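PDB 2A5Z: lambda phage protein with carbohydrate-binding module from Shewanella oneidensis, which probably binds carbohydrate through a jelly-roll module resembling carbohydrate-binding modules and binds a magnesium ion. Local coordinates for the interface of chains A and B. Residues are numbered along the deposited sequence; one frame, centred on the assembly and turned at random. Chains: chain A/B, hypothetical protein SO2946.

Contacts 1 and 2 lie about 13 Å apart, measured between the centres of their C-alpha atoms, and share A:Asp54. Chain A also offers strand 245-254 to both, through A:Asp247 in contact 1 and A:Leu248 and A:Glu250 in contact 2. Chain B comes to them with two separate segments: its C-terminal stretch, residues 256-259, brings an arginine to the magnesium-binding carboxylates in contact 1, while residues 43-44 dock against strands 48-53 and 245-254 and neighbouring loops in contact 2. Such reaching segments could couple subunit packing to the metal site; the structure alone does not show whether this three-copy assembly is the biological one.

Contact 1: the interface of chains A and B. Residues chain A 54, 85-88, 247; chain B 256-259.
The guanidinium of B:Arg259 reaches tip to tip into two chain A carboxylates, A:Asp54 and A:Asp247, both ligands of the bound magnesium. A:Asp54 is gripped end-on: B:Arg259 NH1 bonds to A:Asp54 OD1 at 3.0 Å and B:Arg259 NH2 to A:Asp54 OD2 at 3.1 Å, the latter nearly straight (172° at H). Each oxygen uses its syn lone pair, and the two planes are nearly coplanar. B:Arg259 NH1 also donates to A:Asp247 OD2 at 2.9 Å, with the carboxylate turned 37° from the guanidinium. The other oxygen, A:Asp247 OD1, completes the salt bridge without a hydrogen bond, since the N-H points elsewhere. A second-shell histidine steadies the carboxylate: A:His87 ND1 donates to A:Asp247 OD2 at 2.8 Å, from above the carboxylate plane. The bend of B:Arg259 at chi3 (-63°) turns the guanidinium toward the acids, while its CD packs 3.3 Å from the backbone carbonyl A:Asn86 O. The close packing continues along A:Asn86, the most deeply covered residue of the patch: B:Thr258 N bonds to A:Asn86 OD1 at 3.1 Å from above the carbonyl plane, and B:Thr258 O presses on its CB and CG. Beyond it the fit is looser. B:Ala257 CB touches A:Phe88 CB at 3.8 Å, and the side chain of B:Ser256 skirts A:Gly85 and A:Asn86 without a bond to them. The arginine probably offsets negative charge of the two acids. In the jelly-roll of chain A, A:Asp54 follows strand 48-53, A:His87 and A:Phe88 form strand 87-88, and A:Asp247 belongs to strand 245-254; chain B contributes the loop just beyond its own strand 245-254.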
loop_
_atom_site.group_PDB
_atom_site.type_symbol
_atom_site.label_atom_id
_atom_site.label_comp_id
_atom_site.label_asym_id
_atom_site.label_seq_id
_atom_site.Cartn_x
_atom_site.Cartn_y
_atom_site.Cartn_z
ATOM N N ASP A 54 -6.455 -9.569 -3.268
ATOM C CA ASP A 54 -6.581 -10.694 -4.196
ATOM C C ASP A 54 -5.291 -11.539 -4.316
ATOM O O ASP A 54 -5.190 -12.398 -5.192
ATOM C CB ASP A 54 -6.994 -10.158 -5.583
ATOM C CG ASP A 54 -7.998 -11.059 -6.313
ATOM O OD1 ASP A 54 -8.098 -12.269 -6.021
ATOM O OD2 ASP A 54 -8.694 -10.552 -7.214
ATOM N N GLY A 85 -7.793 -21.328 -12.839
ATOM C CA GLY A 85 -9.088 -20.992 -13.435
ATOM C C GLY A 85 -9.376 -19.512 -13.265
ATOM O O GLY A 85 -8.598 -18.673 -13.711
ATOM N N ASN A 86 -10.485 -19.189 -12.602
ATOM C CA ASN A 86 -10.845 -17.788 -12.348
ATOM C C ASN A 86 -10.357 -17.272 -10.992
ATOM O O ASN A 86 -10.611 -16.124 -10.621
ATOM C CB ASN A 86 -12.354 -17.579 -12.502
ATOM C CG ASN A 86 -12.791 -17.535 -13.953
ATOM O OD1 ASN A 86 -12.562 -16.551 -14.657
ATOM N ND2 ASN A 86 -13.424 -18.603 -14.409
ATOM N N HIS A 87 -9.664 -18.136 -10.256
ATOM C CA HIS A 87 -9.008 -17.750 -9.015
ATOM C C HIS A 87 -7.657 -17.086 -9.303
ATOM O O HIS A 87 -6.610 -17.733 -9.372
ATOM C CB HIS A 87 -8.891 -18.953 -8.082
ATOM C CG HIS A 87 -10.219 -19.508 -7.687
ATOM N ND1 HIS A 87 -11.009 -18.919 -6.726
ATOM C CD2 HIS A 87 -10.926 -20.556 -8.169
ATOM C CE1 HIS A 87 -12.132 -19.605 -6.604
ATOM N NE2 HIS A 87 -12.106 -20.603 -7.470
ATOM N N PHE A 88 -7.724 -15.775 -9.483
ATOM C CA PHE A 88 -6.590 -14.952 -9.883
ATOM C C PHE A 88 -5.841 -14.537 -8.624
ATOM O O PHE A 88 -6.406 -13.852 -7.778
ATOM C CB PHE A 88 -7.134 -13.729 -10.634
ATOM C CG PHE A 88 -6.132 -12.632 -10.862
ATOM C CD1 PHE A 88 -5.109 -12.780 -11.800
ATOM C CD2 PHE A 88 -6.245 -11.433 -10.181
ATOM C CE1 PHE A 88 -4.195 -11.757 -12.024
ATOM C CE2 PHE A 88 -5.341 -10.400 -10.399
ATOM C CZ PHE A 88 -4.313 -10.561 -11.326
ATOM N N ASP A 247 -7.396 -17.113 -2.041
ATOM C CA ASP A 247 -7.486 -16.373 -3.291
ATOM C C ASP A 247 -7.801 -14.894 -3.008
ATOM O O ASP A 247 -7.134 -13.990 -3.508
ATOM C CB ASP A 247 -8.579 -17.040 -4.144
ATOM C CG ASP A 247 -8.968 -16.248 -5.386
ATOM O OD1 ASP A 247 -8.152 -15.484 -5.933
ATOM O OD2 ASP A 247 -10.122 -16.426 -5.835
ATOM N N SER B 256 -8.376 -13.427 -16.039
ATOM C CA SER B 256 -9.493 -14.343 -15.770
ATOM C C SER B 256 -9.736 -14.331 -14.268
ATOM O O SER B 256 -9.003 -14.972 -13.507
ATOM C CB SER B 256 -9.183 -15.776 -16.225
ATOM O OG SER B 256 -8.818 -15.828 -17.591
ATOM N N ALA B 257 -10.750 -13.580 -13.848
ATOM C CA ALA B 257 -11.072 -13.429 -12.433
ATOM C C ALA B 257 -12.579 -13.358 -12.184
ATOM O O ALA B 257 -13.021 -12.775 -11.195
ATOM C CB ALA B 257 -10.377 -12.201 -11.864
ATOM N N THR B 258 -13.368 -13.946 -13.082
ATOM C CA THR B 258 -14.823 -13.958 -12.914
ATOM C C THR B 258 -15.243 -15.073 -11.956
ATOM O O THR B 258 -15.289 -16.248 -12.323
ATOM C CB THR B 258 -15.559 -14.053 -14.271
ATOM O OG1 THR B 258 -15.197 -12.926 -15.080
ATOM C CG2 THR B 258 -17.078 -14.057 -14.069
ATOM N N ARG B 259 -15.533 -14.688 -10.717
ATOM C CA ARG B 259 -15.891 -15.638 -9.671
ATOM C C ARG B 259 -17.312 -15.403 -9.173
ATOM O O ARG B 259 -17.918 -14.369 -9.463
ATOM C CB ARG B 259 -14.898 -15.548 -8.508
ATOM C CG ARG B 259 -13.530 -16.155 -8.805
ATOM C CD ARG B 259 -12.440 -15.531 -7.936
ATOM N NE ARG B 259 -12.274 -14.100 -8.199
ATOM C CZ ARG B 259 -11.187 -13.394 -7.896
ATOM N NH1 ARG B 259 -10.145 -13.976 -7.324
ATOM N NH2 ARG B 259 -11.139 -12.098 -8.181
#

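Contact 2: the interface of chains A and B. Residues chain A 39, 41, 50, 52, 54, 66, 248, 250; chain B 43-44.
B:Ser43 and B:Ile44 approach chain A as an irregular loop, B:Ser43 departing from strand geometry and B:Ile44 in an extended conformation. B:Ile44 drives its side chain among groups from strands 48-53 and 245-254 and the loop after helix 31-38. With CG1 anti to the backbone N (chi1 171°) and chi2 also anti, its long branch stretches toward A:Leu248, where B:Ile44 CD1 meets A:Leu248 CD2 at 3.6 Å, the two side chains crossing at about a right angle. The short branch turns the other way and presses on A:Thr39, B:Ile44 CG2 lying a tight 3.3 Å from A:Thr39 CB. The hydroxyl of A:Tyr50 sits beside CG2, somewhat farther from CD1, while the carboxylate of A:Glu250 borders the CD1 tip. B:Ser43 adds the polar side: its hydroxyl, B:Ser43 OG, donates to the backbone carbonyl A:Thr39 O at 3.1 Å, tilted 33° from the carbonyl plane. B:Ser43 CB rests 3.4 Å from A:Ser52 OG. Nearby, A:Asn66 ND2 donates to A:Ser52 O at 2.9 Å in the carbonyl plane, tying its loop to strand 48-53. Water 1 joins the chains, lying 2.7 Å from A:Asp54 N and 2.6 Å from B:Ser43 O. In the deposited assembly the site anchors the N-terminal part of one subunit on its neighbour's jelly-roll, which may help hold the subunits together.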
loop_
_atom_site.group_PDB
_atom_site.type_symbol
_atom_site.label_atom_id
_atom_site.label_comp_id
_atom_site.label_asym_id
_atom_site.label_seq_id
_atom_site.Cartn_x
_atom_site.Cartn_y
_atom_site.Cartn_z
ATOM N N THR A 39 -15.584 -1.110 -5.330
ATOM C CA THR A 39 -14.561 -1.898 -4.634
ATOM C C THR A 39 -13.258 -1.125 -4.358
ATOM O O THR A 39 -12.203 -1.723 -4.130
ATOM C CB THR A 39 -14.260 -3.227 -5.356
ATOM O OG1 THR A 39 -13.865 -2.962 -6.702
ATOM C CG2 THR A 39 -15.490 -4.149 -5.350
ATOM N N THR A 41 -10.641 0.662 -2.222
ATOM C CA THR A 41 -10.142 0.552 -0.855
ATOM C C THR A 41 -10.249 1.906 -0.174
ATOM O O THR A 41 -9.737 2.900 -0.686
ATOM C CB THR A 41 -8.665 0.118 -0.828
ATOM O OG1 THR A 41 -8.501 -1.089 -1.582
ATOM C CG2 THR A 41 -8.188 -0.102 0.607
ATOM N N TYR A 50 -14.452 -0.154 2.963
ATOM C CA TYR A 50 -14.168 -1.285 2.084
ATOM C C TYR A 50 -12.671 -1.548 1.941
ATOM O O TYR A 50 -11.873 -0.622 1.806
ATOM C CB TYR A 50 -14.793 -1.095 0.696
ATOM C CG TYR A 50 -14.710 -2.342 -0.151
ATOM C CD1 TYR A 50 -15.656 -3.359 -0.017
ATOM C CD2 TYR A 50 -13.680 -2.521 -1.068
ATOM C CE1 TYR A 50 -15.579 -4.517 -0.772
ATOM C CE2 TYR A 50 -13.589 -3.677 -1.824
ATOM C CZ TYR A 50 -14.546 -4.666 -1.680
ATOM O OH TYR A 50 -14.471 -5.807 -2.446
ATOM N N SER A 52 -10.097 -4.951 0.171
ATOM C CA SER A 52 -10.011 -6.260 -0.452
ATOM C C SER A 52 -8.570 -6.513 -0.839
ATOM O O SER A 52 -7.810 -5.575 -1.097
ATOM C CB SER A 52 -10.938 -6.357 -1.677
ATOM O OG SER A 52 -10.584 -5.408 -2.677
ATOM N N ASP A 54 -6.455 -9.569 -3.268
ATOM C CA ASP A 54 -6.581 -10.694 -4.196
ATOM C C ASP A 54 -5.291 -11.539 -4.316
ATOM O O ASP A 54 -5.190 -12.398 -5.192
ATOM C CB ASP A 54 -6.994 -10.158 -5.583
ATOM C CG ASP A 54 -7.998 -11.059 -6.313
ATOM O OD1 ASP A 54 -8.098 -12.269 -6.021
ATOM O OD2 ASP A 54 -8.694 -10.552 -7.214
ATOM N N ASN A 66 -3.653 -2.969 1.006
ATOM C CA ASN A 66 -5.012 -2.431 0.919
ATOM C C ASN A 66 -5.717 -2.395 2.285
ATOM O O ASN A 66 -6.876 -2.814 2.396
ATOM C CB ASN A 66 -5.839 -3.243 -0.106
ATOM C CG ASN A 66 -5.182 -3.297 -1.487
ATOM O OD1 ASN A 66 -4.387 -2.427 -1.838
ATOM N ND2 ASN A 66 -5.518 -4.320 -2.272
ATOM N N LEU A 248 -8.807 -14.646 -2.179
ATOM C CA LEU A 248 -9.369 -13.313 -2.081
ATOM C C LEU A 248 -10.053 -13.115 -0.734
ATOM O O LEU A 248 -10.737 -14.002 -0.235
ATOM C CB LEU A 248 -10.356 -13.076 -3.245
ATOM C CG LEU A 248 -11.268 -11.844 -3.302
ATOM C CD1 LEU A 248 -10.470 -10.537 -3.397
ATOM C CD2 LEU A 248 -12.233 -11.987 -4.476
ATOM N N GLU A 250 -12.285 -9.924 1.476
ATOM C CA GLU A 250 -13.112 -8.745 1.276
ATOM C C GLU A 250 -13.629 -8.303 2.653
ATOM O O GLU A 250 -14.147 -9.132 3.410
ATOM C CB GLU A 250 -14.273 -9.160 0.376
ATOM C CG GLU A 250 -15.135 -8.057 -0.150
ATOM C CD GLU A 250 -15.726 -8.399 -1.519
ATOM O OE1 GLU A 250 -15.692 -9.586 -1.931
ATOM O OE2 GLU A 250 -16.207 -7.467 -2.192
ATOM N N SER B 43 -7.731 -3.802 -7.208
ATOM C CA SER B 43 -7.758 -4.525 -5.934
ATOM C C SER B 43 -8.354 -5.910 -6.173
ATOM O O SER B 43 -7.635 -6.889 -6.363
ATOM C CB SER B 43 -8.535 -3.747 -4.868
ATOM O OG SER B 43 -9.795 -3.312 -5.364
ATOM N N ILE B 44 -9.676 -5.980 -6.186
ATOM C CA ILE B 44 -10.376 -7.209 -6.492
ATOM C C ILE B 44 -10.595 -7.207 -8.004
ATOM O O ILE B 44 -11.228 -6.303 -8.545
ATOM C CB ILE B 44 -11.696 -7.323 -5.663
ATOM C CG1 ILE B 44 -12.567 -8.499 -6.124
ATOM C CG2 ILE B 44 -12.480 -6.022 -5.701
ATOM C CD1 ILE B 44 -13.747 -8.769 -5.174
HETATM O O HOH W 1 -5.792 -7.283 -4.617
#